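Local coordinates for protein ricin B-related lectin (Polyporus squamosus, PDB 5MUA) that probably acts as a galactose-binding lectin fused to a calcium-binding, papain-like cysteine protease domain that accepts the inhibitor E-64, at residues N46-I51 and E225-N230; A154-T159 and Y250-E255; R184-S189 and V254-F259. All coordinates share one frame; numbering follows the deposited sequence.

The three contacts serve as a worked example of how a beta-trefoil lectin and a papain-like part are fitted together within one chain. Contact 1 sets one against the other, its centre about 17 Å from that of contact 3 and 21 Å from that of contact 2. Contacts 2 and 3 lie 11 Å apart between centres and share V254 and E255; they touch where T159 CG2 comes within 3.4 Å of F259 O. The calcium ligand D176 lies at some remove: its side chain is about 10 Å from that of N230 and about 9 Å from that of V156. Those two side chains are each about 11 Å from a bound E-64, whereas contact 3 is remote from the annotated sites.

Contact 1 of 3, residues N46-I51 and E225-N230; sequences NNLWLI and ENFKAN
L48 and L50, on the stretch that runs into strand 49-53 of the ricin-type beta-trefoil, meet F227, A229 and N230, which follow the end of helix 208-226 in the papain-like part. The contact illustrates how two leucines can carry a small contact between domains. Its compact part is buried: L48 CD1 comes up to the rim of the F227 ring, close to its plane, and lies 3.9 Å from CE1. N226 CB lies over one face of that ring, displaced toward the rim, while F232 meets the phenylalanine edge-to-face. L50 adds a second aliphatic tip to the tight side. Its CG stands opposite the backbone N (chi1 171°), which sends CD2 across to 225-230. The methyl contact there is looser, with L50 CD2 4.4 Å from A229 CB. The side chain of N230 forms the more open side: it is partly exposed, its CB points away from the lectin strand, and it stays at least 5.5 Å from 46-51. The second subunit borders this region as well, since R202 of that chain bonds to F227 O and its S203 packs on N230. Between 46-51 and 225-230 the closest approach uses a main-chain oxygen, N230 O, which lies 3.2 Å from L50 CD2.

Contact 2 of 3, residues A154-T159 and Y250-E255; sequences ANVHAT and YNWFVE
With chi1 at 177°, V156 holds its CG1 opposite the backbone N, and with chi1 at 62° W252 carries its indole between its own N and carbonyl carbon; together these settings bring methyl and ring into touch. They join helix 153-162, which follows strand 144-152, to strand 246-255 of the papain-like fold, a helix laid against the side chains of a sheet. Here one aliphatic branch meets a large ring at its edge and not over its face. V156 CG1 sits in the indole plane at the far end of the six-membered ring, 3.8 Å from W252 CH2 and 3.9 Å from W252 CZ3, so it straddles the bond between those two carbons. F286, the last residue of the chain, touches both partners: V156 rests on it, and its ring meets the indole with the planes at about 60°. Elsewhere on the tryptophan, NE1 makes a weak hydrogen bond to L238 O of the neighbouring strand 233-243, which would help to limit rotation of the ring.

Nearly one helical turn further on, T159 adds a methyl-to-methyl contact. V262 of strand 261-266 is in contact with both T159 and W252, tying the two halves of the patch together. Residues alternate along strand 246-255: F253 CB is directed away from 154-159, and its side chain touches F215 of helix 208-226, whereas V254 again faces 154-159. Its CG1 lies 3.9 Å from T159 CG2.

Contact 3 of 3, residues R184-S189 and V254-F259; sequences RDQISS and VERGNF
R184 and E255 meet through a salt bridge that shows how one long side chain can span the distance between a helix and strand 246-255. From CB, which points neither at the strand nor away from it, the arginine runs extended through CG and CD, and these carbons reach no atom of 254-259. NE is the first to do so, giving E255 OE2 a weak, bent hydrogen bond of 3.4 Å. Past CZ, NH2 makes the stronger one, 2.9 Å to the same E255 OE2 with an N-H...O angle of 164°. The oxygen lies in the guanidinium plane, yet the donor stands 43° out of the carboxylate plane. A third grip on OE2 comes from the hydroxyl of T263, and Y272 adds a cation-pi contact to R184. Alongside, a water accepts from Q186 NE2 at 2.9 Å and from R256 NH2 at 2.8 Å, while Q186 OE1 is taken by T183 N. R256 itself bonds to V181 O through NE and to Y10 OH of the lectin through NH1. The arrangement is a salt bridge with a water bridge beside it, linking the first turn of helix 184-194 to E255 and R256 in the papain-like fold.

Contact 1 of 3, residues N46-I51 and E225-N230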
ATOM      1  N   ASN B  46      10.668 -15.836  15.868  1.00 13.35           N
ATOM      2  CA  ASN B  46      11.760 -15.687  16.806  1.00 13.37           C
ATOM      3  C   ASN B  46      12.941 -16.637  16.575  1.00 11.98           C
ATOM      4  O   ASN B  46      13.886 -16.645  17.391  1.00 12.78           O
ATOM      5  CB  ASN B  46      11.252 -15.691  18.261  1.00 14.25           C
ATOM      6  CG  ASN B  46      10.554 -16.970  18.615  1.00 15.97           C
ATOM      7  OD1 ASN B  46      10.684 -17.995  17.964  1.00 18.09           O
ATOM      8  ND2 ASN B  46       9.750 -16.897  19.651  1.00 19.93           N
ATOM      9  N   ASN B  47      12.910 -17.389  15.485  1.00 11.72           N
ATOM     10  CA  ASN B  47      14.104 -18.106  15.005  1.00 12.21           C
ATOM     11  C   ASN B  47      14.975 -17.303  14.057  1.00 11.77           C
ATOM     12  O   ASN B  47      15.953 -17.824  13.501  1.00 12.70           O
ATOM     13  CB  ASN B  47      13.752 -19.478  14.451  1.00 11.64           C
ATOM     14  CG  ASN B  47      13.015 -19.397  13.119  1.00 12.39           C
ATOM     15  OD1 ASN B  47      12.950 -18.288  12.502  1.00 12.47           O
ATOM     16  ND2 ASN B  47      12.455 -20.557  12.665  1.00 12.82           N
ATOM     17  N   LEU B  48      14.609 -16.051  13.805  1.00 11.28           N
ATOM     18  CA  LEU B  48      15.316 -15.255  12.820  1.00 11.13           C
ATOM     19  C   LEU B  48      16.312 -14.357  13.486  1.00 11.21           C
ATOM     20  O   LEU B  48      15.954 -13.605  14.374  1.00 11.63           O
ATOM     21  CB  LEU B  48      14.337 -14.415  12.017  1.00 11.49           C
ATOM     22  CG  LEU B  48      13.308 -15.262  11.247  1.00 12.39           C
ATOM     23  CD1 LEU B  48      12.136 -14.382  10.770  1.00 12.66           C
ATOM     24  CD2 LEU B  48      13.968 -15.989  10.054  1.00 13.32           C
ATOM     25  N   TRP B  49      17.548 -14.368  12.980  1.00 11.04           N
ATOM     26  CA  TRP B  49      18.616 -13.572  13.580  1.00 10.77           C
ATOM     27  C   TRP B  49      19.220 -12.581  12.608  1.00 11.13           C
ATOM     28  O   TRP B  49      19.707 -12.949  11.508  1.00 12.04           O
ATOM     29  CB  TRP B  49      19.716 -14.480  14.135  1.00 10.18           C
ATOM     30  CG  TRP B  49      19.172 -15.385  15.194  1.00 10.69           C
ATOM     31  CD1 TRP B  49      18.698 -16.658  15.004  1.00 10.96           C
ATOM     32  CD2 TRP B  49      18.922 -15.091  16.602  1.00 10.61           C
ATOM     33  NE1 TRP B  49      18.250 -17.163  16.170  1.00 10.01           N
ATOM     34  CE2 TRP B  49      18.375 -16.249  17.170  1.00 10.43           C
ATOM     35  CE3 TRP B  49      19.172 -13.993  17.429  1.00 10.53           C
ATOM     36  CZ2 TRP B  49      18.029 -16.342  18.542  1.00 11.05           C
ATOM     37  CZ3 TRP B  49      18.844 -14.068  18.804  1.00 10.88           C
ATOM     38  CH2 TRP B  49      18.272 -15.249  19.342  1.00 11.25           C
ATOM     39  N   LEU B  50      19.183 -11.309  13.011  1.00 12.16           N
ATOM     40  CA  LEU B  50      19.702 -10.201  12.233  1.00 13.15           C
ATOM     41  C   LEU B  50      21.083  -9.899  12.765  1.00 12.85           C
ATOM     42  O   LEU B  50      21.236  -9.534  13.894  1.00 13.69           O
ATOM     43  CB  LEU B  50      18.801  -8.940  12.357  1.00 14.57           C
ATOM     44  CG  LEU B  50      19.372  -7.646  11.748  1.00 15.06           C
ATOM     45  CD1 LEU B  50      19.663  -7.739  10.232  1.00 15.19           C
ATOM     46  CD2 LEU B  50      18.416  -6.495  11.926  1.00 15.87           C
ATOM     47  N   ILE B  51      22.070 -10.122  11.907  1.00 12.38           N
ATOM     48  CA  ILE B  51      23.483 -10.131  12.266  1.00 12.71           C
ATOM     49  C   ILE B  51      24.092  -8.934  11.599  1.00 12.20           C
ATOM     50  O   ILE B  51      24.054  -8.818  10.357  1.00 13.34           O
ATOM     51  CB  ILE B  51      24.120 -11.455  11.841  1.00 11.92           C
ATOM     52  CG1 ILE B  51      23.452 -12.563  12.611  1.00 12.30           C
ATOM     53  CG2 ILE B  51      25.616 -11.415  12.190  1.00 12.62           C
ATOM     54  CD1 ILE B  51      24.058 -13.941  12.372  1.00 12.30           C
ATOM     55  N   GLU B 225       4.507  -4.769  12.478  1.00 14.59           N
ATOM     56  CA  GLU B 225       3.760  -5.270  13.641  1.00 15.30           C
ATOM     57  C   GLU B 225       4.387  -6.543  14.231  1.00 15.11           C
ATOM     58  O   GLU B 225       4.149  -6.860  15.375  1.00 16.18           O
ATOM     59  CB  GLU B 225       2.315  -5.467  13.264  1.00 16.64           C
ATOM     60  CG  GLU B 225       1.648  -4.097  13.056  1.00 17.22           C
ATOM     61  CD  GLU B 225       0.220  -4.150  12.513  1.00 18.90           C
ATOM     62  OE1 GLU B 225      -0.352  -5.265  12.442  1.00 18.16           O
ATOM     63  OE2 GLU B 225      -0.299  -3.039  12.091  1.00 20.71           O
ATOM     64  N   ASN B 226       5.216  -7.242  13.473  1.00 13.56           N
ATOM     65  CA  ASN B 226       5.798  -8.474  14.014  1.00 13.98           C
ATOM     66  C   ASN B 226       7.281  -8.443  14.263  1.00 14.92           C
ATOM     67  O   ASN B 226       7.783  -9.406  14.855  1.00 17.66           O
ATOM     68  CB  ASN B 226       5.525  -9.575  13.044  1.00 14.90           C
ATOM     69  CG  ASN B 226       4.125 -10.087  13.135  1.00 17.21           C
ATOM     70  OD1 ASN B 226       3.865 -10.914  13.994  1.00 21.64           O
ATOM     71  ND2 ASN B 226       3.240  -9.668  12.222  1.00 15.60           N
ATOM     72  N   PHE B 227       8.004  -7.423  13.822  1.00 13.03           N
ATOM     73  CA  PHE B 227       9.451  -7.383  14.061  1.00 14.03           C
ATOM     74  C   PHE B 227       9.834  -6.160  14.861  1.00 14.02           C
ATOM     75  O   PHE B 227       9.587  -5.031  14.433  1.00 14.76           O
ATOM     76  CB  PHE B 227      10.231  -7.452  12.782  1.00 12.63           C
ATOM     77  CG  PHE B 227       9.987  -8.727  12.017  1.00 12.98           C
ATOM     78  CD1 PHE B 227      10.589  -9.894  12.391  1.00 13.08           C
ATOM     79  CD2 PHE B 227       9.163  -8.770  10.935  1.00 14.24           C
ATOM     80  CE1 PHE B 227      10.380 -11.056  11.675  1.00 13.17           C
ATOM     81  CE2 PHE B 227       8.921  -9.949  10.222  1.00 13.46           C
ATOM     82  CZ  PHE B 227       9.529 -11.085  10.615  1.00 13.72           C
ATOM     83  N   LYS B 228      10.379  -6.385  16.040  1.00 13.86           N
ATOM     84  CA  LYS B 228      10.816  -5.266  16.917  1.00 15.14           C
ATOM     85  C   LYS B 228      12.189  -4.743  16.571  1.00 15.10           C
ATOM     86  O   LYS B 228      12.577  -3.616  16.921  1.00 15.91           O
ATOM     87  CB  LYS B 228      10.660  -5.617  18.386  1.00 18.17           C
ATOM     88  CG  LYS B 228       9.195  -5.854  18.796  1.00 23.84           C
ATOM     89  CD  LYS B 228       9.013  -6.656  20.088  1.00 27.18           C
ATOM     90  CE  LYS B 228       9.732  -6.053  21.315  1.00 32.31           C
ATOM     91  NZ  LYS B 228       9.042  -4.907  21.982  1.00 35.26           N
ATOM     92  N   ALA B 229      12.965  -5.536  15.849  1.00 13.74           N
ATOM     93  CA  ALA B 229      14.265  -5.030  15.313  1.00 12.98           C
ATOM     94  C   ALA B 229      13.980  -4.062  14.176  1.00 14.34           C
ATOM     95  O   ALA B 229      12.919  -4.129  13.567  1.00 12.78           O
ATOM     96  CB  ALA B 229      15.101  -6.224  14.801  1.00 12.67           C
ATOM     97  N   ASN B 230      14.881  -3.145  13.940  1.00 14.10           N
ATOM     98  CA  ASN B 230      14.890  -2.352  12.736  1.00 15.63           C
ATOM     99  C   ASN B 230      16.041  -2.765  11.785  1.00 15.30           C
ATOM    100  O   ASN B 230      16.712  -3.790  12.034  1.00 15.85           O
ATOM    101  CB  ASN B 230      14.979  -0.906  13.200  1.00 15.41           C
ATOM    102  CG  ASN B 230      16.296  -0.579  13.740  1.00 17.72           C
ATOM    103  OD1 ASN B 230      17.181  -1.452  13.826  1.00 16.29           O
ATOM    104  ND2 ASN B 230      16.517   0.724  14.052  1.00 19.11           N
TER

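Contact 2 of 3, residues A154-T159 and Y250-E255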
ATOM      1  N   ALA B 154      20.730  -4.312  -3.777  1.00 17.65           N
ATOM      2  CA  ALA B 154      21.499  -4.554  -5.020  1.00 19.20           C
ATOM      3  C   ALA B 154      21.287  -5.995  -5.456  1.00 17.15           C
ATOM      4  O   ALA B 154      21.138  -6.274  -6.637  1.00 16.67           O
ATOM      5  CB  ALA B 154      23.023  -4.229  -4.845  1.00 19.49           C
ATOM      6  N   ASN B 155      21.324  -6.942  -4.516  1.00 16.69           N
ATOM      7  CA  ASN B 155      21.061  -8.358  -4.885  1.00 16.19           C
ATOM      8  C   ASN B 155      19.710  -8.538  -5.612  1.00 15.43           C
ATOM      9  O   ASN B 155      19.640  -9.224  -6.639  1.00 14.80           O
ATOM     10  CB  ASN B 155      20.939  -9.309  -3.701  1.00 16.41           C
ATOM     11  CG  ASN B 155      22.212  -9.547  -2.935  1.00 18.09           C
ATOM     12  OD1 ASN B 155      22.106  -9.898  -1.780  1.00 14.28           O
ATOM     13  ND2 ASN B 155      23.392  -9.406  -3.559  1.00 17.91           N
ATOM     14  N   VAL B 156      18.622  -7.999  -5.041  1.00 14.14           N
ATOM     15  CA  VAL B 156      17.283  -8.179  -5.626  1.00 14.34           C
ATOM     16  C   VAL B 156      17.231  -7.446  -7.002  1.00 15.44           C
ATOM     17  O   VAL B 156      16.705  -7.997  -7.976  1.00 14.82           O
ATOM     18  CB  VAL B 156      16.157  -7.728  -4.645  1.00 12.87           C
ATOM     19  CG1 VAL B 156      14.828  -7.880  -5.326  1.00 13.86           C
ATOM     20  CG2 VAL B 156      16.168  -8.470  -3.322  1.00 13.40           C
ATOM     21  N   HIS B 157      17.788  -6.255  -7.102  1.00 15.90           N
ATOM     22  CA  HIS B 157      17.819  -5.527  -8.384  0.55 17.64           C
ATOM     23  C   HIS B 157      18.459  -6.357  -9.507  1.00 18.31           C
ATOM     24  O   HIS B 157      17.868  -6.504 -10.613  1.00 18.40           O
ATOM     25  CB  HIS B 157      18.468  -4.152  -8.218  0.55 18.89           C
ATOM     26  CG  HIS B 157      18.644  -3.387  -9.502  0.55 20.46           C
ATOM     27  ND1 HIS B 157      17.582  -2.907 -10.244  0.55 23.85           N
ATOM     28  CD2 HIS B 157      19.762  -3.006 -10.160  0.55 23.65           C
ATOM     29  CE1 HIS B 157      18.038  -2.241 -11.288  0.55 23.51           C
ATOM     30  NE2 HIS B 157      19.361  -2.291 -11.267  0.55 24.98           N
ATOM     31  N   ALA B 158      19.619  -6.951  -9.213  1.00 17.43           N
ATOM     32  CA  ALA B 158      20.258  -7.814 -10.154  1.00 17.53           C
ATOM     33  C   ALA B 158      19.386  -9.000 -10.534  1.00 16.08           C
ATOM     34  O   ALA B 158      19.207  -9.312 -11.715  1.00 18.15           O
ATOM     35  CB  ALA B 158      21.626  -8.292  -9.658  1.00 18.39           C
ATOM     36  N   THR B 159      18.810  -9.637  -9.542  1.00 15.52           N
ATOM     37  CA  THR B 159      17.908 -10.719  -9.783  1.00 15.42           C
ATOM     38  C   THR B 159      16.761 -10.301 -10.727  1.00 16.51           C
ATOM     39  O   THR B 159      16.455 -10.973 -11.735  1.00 16.91           O
ATOM     40  CB  THR B 159      17.415 -11.257  -8.442  1.00 16.74           C
ATOM     41  OG1 THR B 159      18.527 -11.979  -7.883  1.00 15.75           O
ATOM     42  CG2 THR B 159      16.271 -12.217  -8.598  1.00 17.15           C
ATOM     43  N   TYR B 250       0.302  -6.777 -10.258  1.00 12.14           N
ATOM     44  CA  TYR B 250       0.485  -8.023  -9.486  1.00 12.87           C
ATOM     45  C   TYR B 250       1.721  -7.846  -8.642  1.00 11.99           C
ATOM     46  O   TYR B 250       2.409  -6.779  -8.687  1.00 11.34           O
ATOM     47  CB  TYR B 250       0.632  -9.290 -10.419  1.00 12.70           C
ATOM     48  CG  TYR B 250       1.516  -9.056 -11.616  1.00 12.94           C
ATOM     49  CD1 TYR B 250       1.052  -8.331 -12.729  1.00 13.12           C
ATOM     50  CD2 TYR B 250       2.826  -9.491 -11.649  1.00 13.50           C
ATOM     51  CE1 TYR B 250       1.871  -8.045 -13.819  1.00 13.82           C
ATOM     52  CE2 TYR B 250       3.673  -9.213 -12.738  1.00 13.42           C
ATOM     53  CZ  TYR B 250       3.199  -8.514 -13.835  1.00 14.30           C
ATOM     54  OH  TYR B 250       4.021  -8.244 -14.896  1.00 15.42           O
ATOM     55  N   ASN B 251       1.950  -8.820  -7.797  1.00 11.75           N
ATOM     56  CA  ASN B 251       3.078  -8.743  -6.867  1.00 11.50           C
ATOM     57  C   ASN B 251       4.155  -9.792  -7.232  1.00 11.80           C
ATOM     58  O   ASN B 251       3.945 -10.673  -8.057  1.00 12.86           O
ATOM     59  CB  ASN B 251       2.588  -8.954  -5.440  1.00 11.02           C
ATOM     60  CG  ASN B 251       1.595  -7.878  -4.995  1.00 11.34           C
ATOM     61  OD1 ASN B 251       0.396  -8.116  -4.880  1.00 13.18           O
ATOM     62  ND2 ASN B 251       2.110  -6.704  -4.743  1.00 10.38           N
ATOM     63  N   TRP B 252       5.313  -9.691  -6.576  1.00 12.85           N
ATOM     64  CA  TRP B 252       6.409 -10.559  -6.888  1.00 12.33           C
ATOM     65  C   TRP B 252       7.382 -10.654  -5.727  1.00 13.60           C
ATOM     66  O   TRP B 252       7.461  -9.747  -4.872  1.00 13.58           O
ATOM     67  CB  TRP B 252       7.143 -10.156  -8.115  1.00 12.96           C
ATOM     68  CG  TRP B 252       7.812  -8.783  -8.066  1.00 13.45           C
ATOM     69  CD1 TRP B 252       7.238  -7.582  -8.421  1.00 13.00           C
ATOM     70  CD2 TRP B 252       9.168  -8.486  -7.711  1.00 12.18           C
ATOM     71  NE1 TRP B 252       8.174  -6.554  -8.269  1.00 13.56           N
ATOM     72  CE2 TRP B 252       9.366  -7.100  -7.874  1.00 13.12           C
ATOM     73  CE3 TRP B 252      10.243  -9.268  -7.251  1.00 12.34           C
ATOM     74  CZ2 TRP B 252      10.547  -6.480  -7.536  1.00 13.55           C
ATOM     75  CZ3 TRP B 252      11.433  -8.646  -6.976  1.00 12.71           C
ATOM     76  CH2 TRP B 252      11.587  -7.278  -7.134  1.00 12.57           C
ATOM     77  N   PHE B 253       8.146 -11.732  -5.767  1.00 12.79           N
ATOM     78  CA  PHE B 253       8.998 -12.125  -4.684  1.00 13.63           C
ATOM     79  C   PHE B 253      10.199 -12.884  -5.253  1.00 14.86           C
ATOM     80  O   PHE B 253      10.237 -13.276  -6.459  1.00 13.88           O
ATOM     81  CB  PHE B 253       8.226 -13.104  -3.765  1.00 13.73           C
ATOM     82  CG  PHE B 253       7.026 -12.496  -3.086  1.00 13.24           C
ATOM     83  CD1 PHE B 253       7.185 -11.701  -1.952  1.00 13.79           C
ATOM     84  CD2 PHE B 253       5.772 -12.720  -3.553  1.00 15.30           C
ATOM     85  CE1 PHE B 253       6.086 -11.057  -1.363  1.00 14.20           C
ATOM     86  CE2 PHE B 253       4.658 -12.134  -2.949  1.00 14.03           C
ATOM     87  CZ  PHE B 253       4.819 -11.312  -1.848  1.00 14.12           C
ATOM     88  N   VAL B 254      11.149 -13.150  -4.363  1.00 14.95           N
ATOM     89  CA  VAL B 254      12.189 -14.148  -4.676  1.00 15.20           C
ATOM     90  C   VAL B 254      12.010 -15.263  -3.725  1.00 15.25           C
ATOM     91  O   VAL B 254      11.385 -15.137  -2.693  1.00 14.19           O
ATOM     92  CB  VAL B 254      13.643 -13.600  -4.731  1.00 16.51           C
ATOM     93  CG1 VAL B 254      13.763 -12.431  -5.677  1.00 17.08           C
ATOM     94  CG2 VAL B 254      14.159 -13.162  -3.389  1.00 16.33           C
ATOM     95  N   GLU B 255      12.545 -16.419  -4.108  1.00 18.53           N
ATOM     96  CA  GLU B 255      12.287 -17.663  -3.419  1.00 19.48           C
ATOM     97  C   GLU B 255      13.414 -17.893  -2.426  1.00 19.67           C
ATOM     98  O   GLU B 255      14.568 -17.725  -2.757  1.00 18.97           O
ATOM     99  CB  GLU B 255      12.314 -18.842  -4.442  1.00 21.56           C
ATOM    100  CG  GLU B 255      11.109 -18.927  -5.383  1.00 23.09           C
ATOM    101  CD  GLU B 255       9.873 -19.330  -4.632  1.00 26.13           C
ATOM    102  OE1 GLU B 255       9.956 -20.127  -3.682  1.00 27.05           O
ATOM    103  OE2 GLU B 255       8.812 -18.896  -4.998  1.00 24.36           O
TER

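Contact 3 of 3, residues R184-S189 and V254-F259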
ATOM      1  N   ARG B 184       6.499 -18.880   1.542  1.00 15.95           N
ATOM      2  CA  ARG B 184       5.120 -18.948   1.067  1.00 16.89           C
ATOM      3  C   ARG B 184       4.093 -19.024   2.143  1.00 15.02           C
ATOM      4  O   ARG B 184       3.009 -18.415   2.074  1.00 14.07           O
ATOM      5  CB  ARG B 184       4.970 -20.049  -0.010  1.00 16.82           C
ATOM      6  CG  ARG B 184       5.558 -19.565  -1.314  1.00 16.14           C
ATOM      7  CD  ARG B 184       5.198 -20.465  -2.478  1.00 18.04           C
ATOM      8  NE  ARG B 184       5.991 -20.199  -3.681  1.00 18.27           N
ATOM      9  CZ  ARG B 184       5.708 -20.710  -4.894  1.00 22.33           C
ATOM     10  NH1 ARG B 184       4.607 -21.462  -5.093  1.00 20.62           N
ATOM     11  NH2 ARG B 184       6.520 -20.475  -5.914  1.00 25.31           N
ATOM     12  N   ASP B 185       4.386 -19.741   3.205  1.00 15.85           N
ATOM     13  CA  ASP B 185       3.452 -19.795   4.292  1.00 15.32           C
ATOM     14  C   ASP B 185       3.209 -18.451   4.856  1.00 15.55           C
ATOM     15  O   ASP B 185       2.072 -18.090   5.190  1.00 15.27           O
ATOM     16  CB  ASP B 185       3.957 -20.749   5.377  1.00 16.61           C
ATOM     17  CG  ASP B 185       3.802 -22.231   4.993  1.00 20.14           C
ATOM     18  OD1 ASP B 185       3.044 -22.594   4.104  1.00 18.27           O
ATOM     19  OD2 ASP B 185       4.453 -23.054   5.667  1.00 22.37           O
ATOM     20  N   GLN B 186       4.280 -17.660   4.971  1.00 15.00           N
ATOM     21  CA  GLN B 186       4.143 -16.355   5.551  1.00 15.35           C
ATOM     22  C   GLN B 186       3.366 -15.385   4.631  1.00 13.35           C
ATOM     23  O   GLN B 186       2.461 -14.699   5.115  1.00 15.92           O
ATOM     24  CB  GLN B 186       5.507 -15.772   5.863  1.00 17.00           C
ATOM     25  CG  GLN B 186       6.182 -16.472   7.066  1.00 15.63           C
ATOM     26  CD  GLN B 186       7.681 -16.248   7.091  1.00 15.40           C
ATOM     27  OE1 GLN B 186       8.267 -15.790   6.102  1.00 14.76           O
ATOM     28  NE2 GLN B 186       8.315 -16.621   8.176  1.00 13.52           N
ATOM     29  N   ILE B 187       3.722 -15.371   3.349  1.00 13.63           N
ATOM     30  CA  ILE B 187       3.041 -14.571   2.341  1.00 13.42           C
ATOM     31  C   ILE B 187       1.592 -14.929   2.341  1.00 14.67           C
ATOM     32  O   ILE B 187       0.717 -14.064   2.431  1.00 13.29           O
ATOM     33  CB  ILE B 187       3.661 -14.746   0.955  1.00 13.68           C
ATOM     34  CG1 ILE B 187       5.070 -14.082   0.958  1.00 14.61           C
ATOM     35  CG2 ILE B 187       2.864 -14.025  -0.109  1.00 14.57           C
ATOM     36  CD1 ILE B 187       5.935 -14.703  -0.118  1.00 15.29           C
ATOM     37  N   SER B 188       1.293 -16.207   2.229  1.00 14.51           N
ATOM     38  CA  SER B 188      -0.078 -16.615   2.279  1.00 15.80           C
ATOM     39  C   SER B 188      -0.843 -16.260   3.551  1.00 16.02           C
ATOM     40  O   SER B 188      -2.030 -15.920   3.464  1.00 17.15           O
ATOM     41  CB  SER B 188      -0.196 -18.100   1.954  1.00 17.19           C
ATOM     42  OG  SER B 188       0.107 -18.260   0.594  1.00 17.94           O
ATOM     43  N   SER B 189      -0.215 -16.314   4.721  1.00 15.33           N
ATOM     44  CA  SER B 189      -0.908 -15.995   5.963  0.80 16.65           C
ATOM     45  C   SER B 189      -1.244 -14.483   5.988  1.00 16.32           C
ATOM     46  O   SER B 189      -2.309 -14.096   6.396  1.00 17.18           O
ATOM     47  CB  SER B 189      -0.131 -16.465   7.228  0.80 17.30           C
ATOM     48  OG  SER B 189       0.928 -15.579   7.516  0.80 19.96           O
ATOM     49  N   VAL B 254      11.149 -13.150  -4.363  1.00 14.95           N
ATOM     50  CA  VAL B 254      12.189 -14.148  -4.676  1.00 15.20           C
ATOM     51  C   VAL B 254      12.010 -15.263  -3.725  1.00 15.25           C
ATOM     52  O   VAL B 254      11.385 -15.137  -2.693  1.00 14.19           O
ATOM     53  CB  VAL B 254      13.643 -13.600  -4.731  1.00 16.51           C
ATOM     54  CG1 VAL B 254      13.763 -12.431  -5.677  1.00 17.08           C
ATOM     55  CG2 VAL B 254      14.159 -13.162  -3.389  1.00 16.33           C
ATOM     56  N   GLU B 255      12.545 -16.419  -4.108  1.00 18.53           N
ATOM     57  CA  GLU B 255      12.287 -17.663  -3.419  1.00 19.48           C
ATOM     58  C   GLU B 255      13.414 -17.893  -2.426  1.00 19.67           C
ATOM     59  O   GLU B 255      14.568 -17.725  -2.757  1.00 18.97           O
ATOM     60  CB  GLU B 255      12.314 -18.842  -4.442  1.00 21.56           C
ATOM     61  CG  GLU B 255      11.109 -18.927  -5.383  1.00 23.09           C
ATOM     62  CD  GLU B 255       9.873 -19.330  -4.632  1.00 26.13           C
ATOM     63  OE1 GLU B 255       9.956 -20.127  -3.682  1.00 27.05           O
ATOM     64  OE2 GLU B 255       8.812 -18.896  -4.998  1.00 24.36           O
ATOM     65  N   ARG B 256      13.066 -18.357  -1.239  1.00 19.82           N
ATOM     66  CA  ARG B 256      14.091 -18.844  -0.328  1.00 23.19           C
ATOM     67  C   ARG B 256      14.984 -19.941  -0.799  1.00 22.90           C
ATOM     68  O   ARG B 256      16.175 -19.904  -0.518  1.00 22.82           O
ATOM     69  CB  ARG B 256      13.512 -19.218   0.993  1.00 26.38           C
ATOM     70  CG  ARG B 256      13.896 -18.106   1.937  1.00 23.66           C
ATOM     71  CD  ARG B 256      13.459 -18.506   3.233  1.00 20.65           C
ATOM     72  NE  ARG B 256      13.011 -17.397   4.021  1.00 17.30           N
ATOM     73  CZ  ARG B 256      12.620 -17.586   5.259  1.00 16.33           C
ATOM     74  NH1 ARG B 256      12.759 -18.831   5.778  1.00 14.84           N
ATOM     75  NH2 ARG B 256      12.207 -16.554   5.976  1.00 15.34           N
ATOM     76  N   GLY B 257      14.430 -20.874  -1.548  1.00 20.99           N
ATOM     77  CA  GLY B 257      15.270 -21.997  -2.096  1.00 22.11           C
ATOM     78  C   GLY B 257      16.153 -21.567  -3.219  1.00 23.43           C
ATOM     79  O   GLY B 257      17.106 -22.264  -3.588  1.00 26.97           O
ATOM     80  N   ASN B 258      15.859 -20.419  -3.830  1.00 20.62           N
ATOM     81  CA  ASN B 258      16.689 -19.932  -4.895  1.00 21.63           C
ATOM     82  C   ASN B 258      16.438 -18.461  -5.106  1.00 21.61           C
ATOM     83  O   ASN B 258      15.439 -18.075  -5.763  1.00 20.53           O
ATOM     84  CB  ASN B 258      16.379 -20.660  -6.204  1.00 24.35           C
ATOM     85  CG  ASN B 258      17.294 -20.234  -7.341  1.00 26.89           C
ATOM     86  OD1 ASN B 258      18.045 -19.230  -7.299  1.00 24.63           O
ATOM     87  ND2 ASN B 258      17.256 -21.022  -8.375  1.00 33.18           N
ATOM     88  N   PHE B 259      17.376 -17.652  -4.635  1.00 18.88           N
ATOM     89  CA  PHE B 259      17.122 -16.240  -4.545  1.00 18.63           C
ATOM     90  C   PHE B 259      17.135 -15.598  -5.934  1.00 19.62           C
ATOM     91  O   PHE B 259      16.731 -14.467  -6.046  1.00 18.24           O
ATOM     92  CB  PHE B 259      18.185 -15.560  -3.714  1.00 18.98           C
ATOM     93  CG  PHE B 259      18.165 -15.902  -2.259  1.00 19.47           C
ATOM     94  CD1 PHE B 259      17.020 -15.742  -1.504  1.00 19.77           C
ATOM     95  CD2 PHE B 259      19.360 -16.235  -1.605  1.00 20.92           C
ATOM     96  CE1 PHE B 259      17.010 -15.984  -0.132  1.00 21.07           C
ATOM     97  CE2 PHE B 259      19.359 -16.467  -0.243  1.00 21.66           C
ATOM     98  CZ  PHE B 259      18.183 -16.342   0.494  1.00 21.33           C
TER
HETATM   99  O   HOH W   1      11.019 -17.678   8.262  1.00 12.99           O